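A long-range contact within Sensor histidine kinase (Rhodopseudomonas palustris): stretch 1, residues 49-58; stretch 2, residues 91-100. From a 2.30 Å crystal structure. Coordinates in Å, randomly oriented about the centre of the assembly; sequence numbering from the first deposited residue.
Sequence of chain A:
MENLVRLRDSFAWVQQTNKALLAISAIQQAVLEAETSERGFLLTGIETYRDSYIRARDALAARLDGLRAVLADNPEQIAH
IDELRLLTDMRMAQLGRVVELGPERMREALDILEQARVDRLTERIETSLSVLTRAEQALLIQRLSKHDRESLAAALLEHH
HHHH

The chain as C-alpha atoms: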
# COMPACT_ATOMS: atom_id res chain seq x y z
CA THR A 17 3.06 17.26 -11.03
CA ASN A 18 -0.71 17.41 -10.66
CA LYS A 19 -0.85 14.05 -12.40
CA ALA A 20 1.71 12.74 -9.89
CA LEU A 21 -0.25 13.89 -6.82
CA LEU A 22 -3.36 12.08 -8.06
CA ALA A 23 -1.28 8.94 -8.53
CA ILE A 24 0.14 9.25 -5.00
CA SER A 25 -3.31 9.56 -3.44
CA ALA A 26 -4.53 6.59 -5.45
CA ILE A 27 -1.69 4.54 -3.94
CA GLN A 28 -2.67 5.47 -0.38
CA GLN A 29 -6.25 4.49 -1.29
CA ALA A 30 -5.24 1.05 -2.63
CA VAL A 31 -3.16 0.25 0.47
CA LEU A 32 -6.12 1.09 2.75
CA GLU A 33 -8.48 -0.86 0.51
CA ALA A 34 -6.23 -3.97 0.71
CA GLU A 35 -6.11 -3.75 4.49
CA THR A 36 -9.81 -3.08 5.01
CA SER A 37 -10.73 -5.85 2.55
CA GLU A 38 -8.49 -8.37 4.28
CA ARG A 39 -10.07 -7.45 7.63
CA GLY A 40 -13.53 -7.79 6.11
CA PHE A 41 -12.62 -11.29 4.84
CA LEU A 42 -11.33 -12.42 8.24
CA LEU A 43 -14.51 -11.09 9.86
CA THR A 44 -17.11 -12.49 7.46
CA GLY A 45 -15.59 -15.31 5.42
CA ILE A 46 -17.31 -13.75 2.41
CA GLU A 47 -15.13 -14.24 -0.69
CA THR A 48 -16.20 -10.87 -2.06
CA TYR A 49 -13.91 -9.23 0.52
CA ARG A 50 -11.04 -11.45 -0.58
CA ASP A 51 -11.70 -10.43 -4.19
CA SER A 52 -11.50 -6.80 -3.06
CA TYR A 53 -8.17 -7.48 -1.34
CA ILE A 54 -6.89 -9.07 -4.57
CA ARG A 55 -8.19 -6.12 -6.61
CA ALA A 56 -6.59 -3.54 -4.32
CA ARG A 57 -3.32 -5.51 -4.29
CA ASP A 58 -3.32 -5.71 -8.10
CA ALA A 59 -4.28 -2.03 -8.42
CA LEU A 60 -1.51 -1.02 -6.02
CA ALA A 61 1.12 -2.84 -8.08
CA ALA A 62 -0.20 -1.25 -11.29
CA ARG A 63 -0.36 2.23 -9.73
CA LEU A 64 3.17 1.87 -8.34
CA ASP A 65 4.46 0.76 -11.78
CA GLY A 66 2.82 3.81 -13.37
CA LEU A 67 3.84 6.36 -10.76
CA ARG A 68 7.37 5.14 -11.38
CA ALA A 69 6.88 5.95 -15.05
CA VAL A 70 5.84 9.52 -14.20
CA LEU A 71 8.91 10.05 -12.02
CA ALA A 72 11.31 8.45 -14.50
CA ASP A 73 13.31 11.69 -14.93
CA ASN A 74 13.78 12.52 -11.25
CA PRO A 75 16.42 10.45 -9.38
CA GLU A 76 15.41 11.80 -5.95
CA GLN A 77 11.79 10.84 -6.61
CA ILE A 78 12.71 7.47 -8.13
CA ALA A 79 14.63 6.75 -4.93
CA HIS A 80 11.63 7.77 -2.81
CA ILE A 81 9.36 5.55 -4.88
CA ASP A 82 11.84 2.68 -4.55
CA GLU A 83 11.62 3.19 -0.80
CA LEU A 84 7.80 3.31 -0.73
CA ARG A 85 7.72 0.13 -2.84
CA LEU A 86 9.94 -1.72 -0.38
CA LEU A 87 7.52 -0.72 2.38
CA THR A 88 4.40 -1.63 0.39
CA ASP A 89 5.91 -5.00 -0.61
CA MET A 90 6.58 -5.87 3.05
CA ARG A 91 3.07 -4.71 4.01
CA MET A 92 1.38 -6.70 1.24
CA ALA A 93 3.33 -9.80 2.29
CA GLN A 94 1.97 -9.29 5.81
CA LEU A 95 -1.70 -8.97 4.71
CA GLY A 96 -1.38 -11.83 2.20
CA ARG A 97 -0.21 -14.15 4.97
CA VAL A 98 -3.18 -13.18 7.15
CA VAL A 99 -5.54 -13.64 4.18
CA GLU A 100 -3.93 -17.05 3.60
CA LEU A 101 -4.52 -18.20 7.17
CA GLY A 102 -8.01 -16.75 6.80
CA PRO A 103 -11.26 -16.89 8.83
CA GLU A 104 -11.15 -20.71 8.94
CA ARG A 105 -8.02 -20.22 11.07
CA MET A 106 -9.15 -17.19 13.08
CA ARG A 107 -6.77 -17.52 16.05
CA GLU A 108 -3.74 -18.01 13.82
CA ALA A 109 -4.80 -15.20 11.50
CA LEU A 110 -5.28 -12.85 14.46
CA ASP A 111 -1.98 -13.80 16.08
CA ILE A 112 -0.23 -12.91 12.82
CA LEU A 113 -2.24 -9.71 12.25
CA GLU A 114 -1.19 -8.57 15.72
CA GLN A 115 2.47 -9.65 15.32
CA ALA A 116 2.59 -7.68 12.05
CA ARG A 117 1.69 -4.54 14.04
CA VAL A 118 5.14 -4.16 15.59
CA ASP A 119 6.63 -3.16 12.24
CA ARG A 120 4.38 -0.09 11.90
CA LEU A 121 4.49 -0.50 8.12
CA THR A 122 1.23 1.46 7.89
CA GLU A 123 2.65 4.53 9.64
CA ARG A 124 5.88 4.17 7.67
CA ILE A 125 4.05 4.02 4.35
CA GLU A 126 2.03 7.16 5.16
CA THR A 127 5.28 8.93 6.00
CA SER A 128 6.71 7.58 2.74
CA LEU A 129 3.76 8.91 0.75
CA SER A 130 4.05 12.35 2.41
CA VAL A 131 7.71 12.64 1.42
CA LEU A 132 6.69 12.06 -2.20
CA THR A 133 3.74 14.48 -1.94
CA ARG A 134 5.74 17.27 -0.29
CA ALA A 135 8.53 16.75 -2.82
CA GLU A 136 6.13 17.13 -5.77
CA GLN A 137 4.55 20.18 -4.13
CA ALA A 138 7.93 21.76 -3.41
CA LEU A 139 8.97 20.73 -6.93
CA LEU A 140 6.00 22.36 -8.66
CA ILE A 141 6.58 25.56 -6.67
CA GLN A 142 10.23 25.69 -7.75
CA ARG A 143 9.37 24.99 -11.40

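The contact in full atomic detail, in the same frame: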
# COMPACT_ATOMS: atom_id res chain seq x y z
N TYR A 49 -14.90 -10.09 -0.15
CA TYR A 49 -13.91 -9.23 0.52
C TYR A 49 -12.50 -9.65 0.11
O TYR A 49 -11.63 -8.81 -0.09
CB TYR A 49 -14.07 -9.27 2.04
CG TYR A 49 -15.34 -8.61 2.53
CD1 TYR A 49 -15.39 -7.24 2.74
CD2 TYR A 49 -16.48 -9.35 2.80
CE1 TYR A 49 -16.54 -6.63 3.19
CE2 TYR A 49 -17.64 -8.75 3.25
CZ TYR A 49 -17.66 -7.39 3.45
OH TYR A 49 -18.81 -6.78 3.90
N ARG A 50 -12.30 -10.95 -0.03
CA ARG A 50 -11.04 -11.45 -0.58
C ARG A 50 -10.79 -10.93 -1.99
O ARG A 50 -9.69 -10.48 -2.31
CB ARG A 50 -11.00 -12.97 -0.56
CG ARG A 50 -9.62 -13.52 -0.86
CD ARG A 50 -9.52 -15.01 -0.60
NE ARG A 50 -8.24 -15.51 -1.09
CZ ARG A 50 -8.01 -15.80 -2.36
NH1 ARG A 50 -8.99 -15.67 -3.25
NH2 ARG A 50 -6.81 -16.23 -2.74
N ASP A 51 -11.81 -10.99 -2.84
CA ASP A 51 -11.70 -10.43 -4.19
C ASP A 51 -11.26 -8.97 -4.14
O ASP A 51 -10.37 -8.55 -4.89
CB ASP A 51 -13.03 -10.57 -4.94
CG ASP A 51 -13.39 -12.02 -5.23
OD1 ASP A 51 -12.50 -12.89 -5.11
OD2 ASP A 51 -14.56 -12.30 -5.58
N SER A 52 -11.87 -8.19 -3.24
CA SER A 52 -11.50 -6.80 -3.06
C SER A 52 -10.05 -6.63 -2.61
O SER A 52 -9.37 -5.70 -3.05
CB SER A 52 -12.45 -6.11 -2.07
OG SER A 52 -13.71 -5.92 -2.69
N TYR A 53 -9.58 -7.51 -1.74
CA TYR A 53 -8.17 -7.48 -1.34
C TYR A 53 -7.30 -7.71 -2.57
O TYR A 53 -6.36 -6.96 -2.81
CB TYR A 53 -7.87 -8.52 -0.26
CG TYR A 53 -6.38 -8.83 -0.14
CD1 TYR A 53 -5.54 -7.99 0.58
CD2 TYR A 53 -5.83 -9.93 -0.76
CE1 TYR A 53 -4.19 -8.24 0.67
CE2 TYR A 53 -4.47 -10.20 -0.67
CZ TYR A 53 -3.66 -9.35 0.04
OH TYR A 53 -2.32 -9.62 0.13
N ILE A 54 -7.62 -8.75 -3.33
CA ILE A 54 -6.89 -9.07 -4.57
C ILE A 54 -6.89 -7.89 -5.55
O ILE A 54 -5.86 -7.52 -6.09
CB ILE A 54 -7.45 -10.33 -5.26
CG1 ILE A 54 -7.07 -11.58 -4.47
CG2 ILE A 54 -6.94 -10.45 -6.71
CD1 ILE A 54 -7.87 -12.79 -4.84
N ARG A 55 -8.07 -7.28 -5.74
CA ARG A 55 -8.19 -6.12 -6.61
C ARG A 55 -7.32 -4.95 -6.15
O ARG A 55 -6.60 -4.34 -6.95
CB ARG A 55 -9.65 -5.68 -6.74
CG ARG A 55 -9.84 -4.54 -7.72
CD ARG A 55 -11.27 -4.01 -7.75
NE ARG A 55 -11.41 -3.02 -8.82
CZ ARG A 55 -12.48 -2.25 -9.01
NH1 ARG A 55 -13.52 -2.32 -8.20
NH2 ARG A 55 -12.49 -1.39 -10.02
N ALA A 56 -7.39 -4.62 -4.86
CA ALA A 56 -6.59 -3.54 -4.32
C ALA A 56 -5.09 -3.85 -4.43
O ALA A 56 -4.29 -2.99 -4.79
CB ALA A 56 -6.98 -3.26 -2.87
N ARG A 57 -4.71 -5.09 -4.13
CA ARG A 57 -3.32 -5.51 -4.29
C ARG A 57 -2.84 -5.39 -5.74
O ARG A 57 -1.74 -4.90 -6.01
CB ARG A 57 -3.14 -6.96 -3.81
CG ARG A 57 -1.71 -7.45 -3.85
CD ARG A 57 -1.67 -8.96 -3.89
NE ARG A 57 -2.26 -9.47 -5.13
CZ ARG A 57 -2.65 -10.72 -5.31
NH1 ARG A 57 -2.53 -11.60 -4.33
NH2 ARG A 57 -3.18 -11.09 -6.47
N ASP A 58 -3.66 -5.83 -6.68
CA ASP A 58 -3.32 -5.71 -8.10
C ASP A 58 -3.25 -4.24 -8.54
O ASP A 58 -2.35 -3.84 -9.28
CB ASP A 58 -4.33 -6.48 -8.97
CG ASP A 58 -4.22 -7.99 -8.79
OD1 ASP A 58 -3.19 -8.46 -8.29
OD2 ASP A 58 -5.17 -8.71 -9.17
N ARG A 91 4.42 -4.80 3.47
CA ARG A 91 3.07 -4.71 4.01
C ARG A 91 2.14 -5.70 3.33
O ARG A 91 1.40 -6.44 3.99
CB ARG A 91 2.52 -3.28 3.88
CG ARG A 91 1.13 -3.09 4.50
CD ARG A 91 1.07 -3.67 5.93
NE ARG A 91 -0.18 -3.31 6.61
CZ ARG A 91 -0.66 -3.94 7.67
NH1 ARG A 91 0.00 -4.96 8.20
NH2 ARG A 91 -1.80 -3.54 8.22
N MET A 92 2.17 -5.73 2.00
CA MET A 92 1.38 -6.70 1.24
C MET A 92 1.69 -8.15 1.60
O MET A 92 0.80 -8.98 1.64
CB MET A 92 1.54 -6.49 -0.27
CG MET A 92 0.92 -5.17 -0.78
SD MET A 92 -0.83 -4.96 -0.39
CE MET A 92 -0.76 -3.64 0.82
N ALA A 93 2.96 -8.45 1.88
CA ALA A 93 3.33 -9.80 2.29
C ALA A 93 2.72 -10.12 3.65
O ALA A 93 2.33 -11.24 3.91
CB ALA A 93 4.85 -9.97 2.33
N GLN A 94 2.65 -9.11 4.52
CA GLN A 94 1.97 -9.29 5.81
C GLN A 94 0.47 -9.62 5.66
O GLN A 94 0.00 -10.61 6.20
CB GLN A 94 2.15 -8.04 6.70
CG GLN A 94 3.57 -7.78 7.14
CD GLN A 94 3.65 -6.73 8.24
OE1 GLN A 94 2.88 -5.77 8.24
NE2 GLN A 94 4.57 -6.92 9.17
N LEU A 95 -0.26 -8.77 4.95
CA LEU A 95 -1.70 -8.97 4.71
C LEU A 95 -2.01 -10.29 3.99
O LEU A 95 -2.95 -10.99 4.35
CB LEU A 95 -2.24 -7.81 3.86
CG LEU A 95 -2.11 -6.39 4.41
CD1 LEU A 95 -2.73 -5.38 3.44
CD2 LEU A 95 -2.75 -6.28 5.81
N GLY A 96 -1.20 -10.61 2.98
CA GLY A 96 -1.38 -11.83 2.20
C GLY A 96 -1.25 -13.07 3.06
O GLY A 96 -1.93 -14.07 2.82
N ARG A 97 -0.39 -13.01 4.07
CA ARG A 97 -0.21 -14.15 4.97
C ARG A 97 -1.45 -14.31 5.86
O ARG A 97 -1.91 -15.42 6.10
CB ARG A 97 1.05 -13.96 5.82
CG ARG A 97 1.33 -15.04 6.87
CD ARG A 97 1.41 -16.44 6.26
NE ARG A 97 2.06 -16.45 4.95
CZ ARG A 97 1.86 -17.40 4.03
NH1 ARG A 97 1.05 -18.42 4.30
NH2 ARG A 97 2.47 -17.33 2.85
N VAL A 98 -1.97 -13.19 6.34
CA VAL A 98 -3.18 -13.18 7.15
C VAL A 98 -4.38 -13.68 6.35
O VAL A 98 -5.20 -14.45 6.85
CB VAL A 98 -3.51 -11.76 7.64
CG1 VAL A 98 -4.86 -11.75 8.33
CG2 VAL A 98 -2.40 -11.23 8.55
N VAL A 99 -4.49 -13.22 5.11
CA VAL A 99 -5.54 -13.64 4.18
C VAL A 99 -5.42 -15.14 3.90
O VAL A 99 -6.43 -15.84 3.78
CB VAL A 99 -5.45 -12.84 2.85
CG1 VAL A 99 -6.13 -13.56 1.72
CG2 VAL A 99 -6.03 -11.45 3.02
N GLU A 100 -4.19 -15.63 3.83
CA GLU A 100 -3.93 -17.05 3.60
C GLU A 100 -4.38 -17.92 4.76
O GLU A 100 -5.03 -18.95 4.56
CB GLU A 100 -2.45 -17.29 3.29
CG GLU A 100 -2.09 -17.09 1.83
CD GLU A 100 -2.78 -18.09 0.92
OE1 GLU A 100 -2.95 -19.26 1.33
OE2 GLU A 100 -3.14 -17.71 -0.21

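Two helical segments run nearly antiparallel here, their N-to-C directions 161° apart and their axes 11.8 Å apart at closest approach. That is a wide spacing for helix packing, and the contact is correspondingly small: 309 Å² buried over both sides, with no hydrogen bond or salt bridge crossing it. One large side chain, Tyr-53, does most of the work of filling the gap, and the antiparallel register sets Arg-50 beside Val-99 and Arg-57 beside Met-92.

Tyr-49 opens the stretch out of reach of the partner helix. Arg-50 leaves its backbone sideways, but its extended chain (chi1, chi2 and chi3 all t) brings its end nearer, so that NE lies 4.0 Å from CG1 of Val-99. A long side chain suits this margin: it covers part of the valine while the residue as a whole stays partly exposed, with NH1 hydrogen-bonded just beyond the stretch. Asp-51 and Ser-52 follow on the turn that faces elsewhere.

Tyr-53 is the knob. Its CA-to-CB bond points toward stretch 2, and with chi1 at 162° (t) the ring reaches into a hole formed by Met-92, Leu-95, Gly-96 and Val-99. Val-99 CG2 sits over one face of the Tyr-53 ring, 4.0 Å from its centroid and 7° off the normal, a CH-pi contact that a beta-branched residue pointing toward the ring is well placed to make. Leu-95 adds apolar packing, its CB 3.8 Å from Tyr-53 CE1. The phenol tip ends against the backbone: Tyr-53 OH is 3.2 Å from Gly-96 CA and 3.5 Å from Met-92 O. Tyr-53 OH also comes within 3.2 Å of Gly-96 N, but at too poor an angle for a hydrogen bond; that amide bonds to Met-92 O within its own helix. Glycine admits the hydroxyl: an ideal CB on Gly-96 would lie 3.1 Å from Tyr-53 OH, a tight fit.

Ile-54 and Arg-55 turn out of reach, and Ala-56, though buried, points sideways and makes no contact with stretch 2. The helix returns to its partner at Arg-57, whose CA-to-CB bond points toward stretch 2. Its aliphatic portion supplies the touch, Arg-57 CG lying 4.4 Å from Met-92 SD. The charged end is occupied within its own helix, where Arg-57 NH2 forms a salt bridge to Asp-58 OD1 at 3.2 Å. The rule to read is economical: one aromatic knob, a glycine at its tip, a valine over its face, and arginines at the margins.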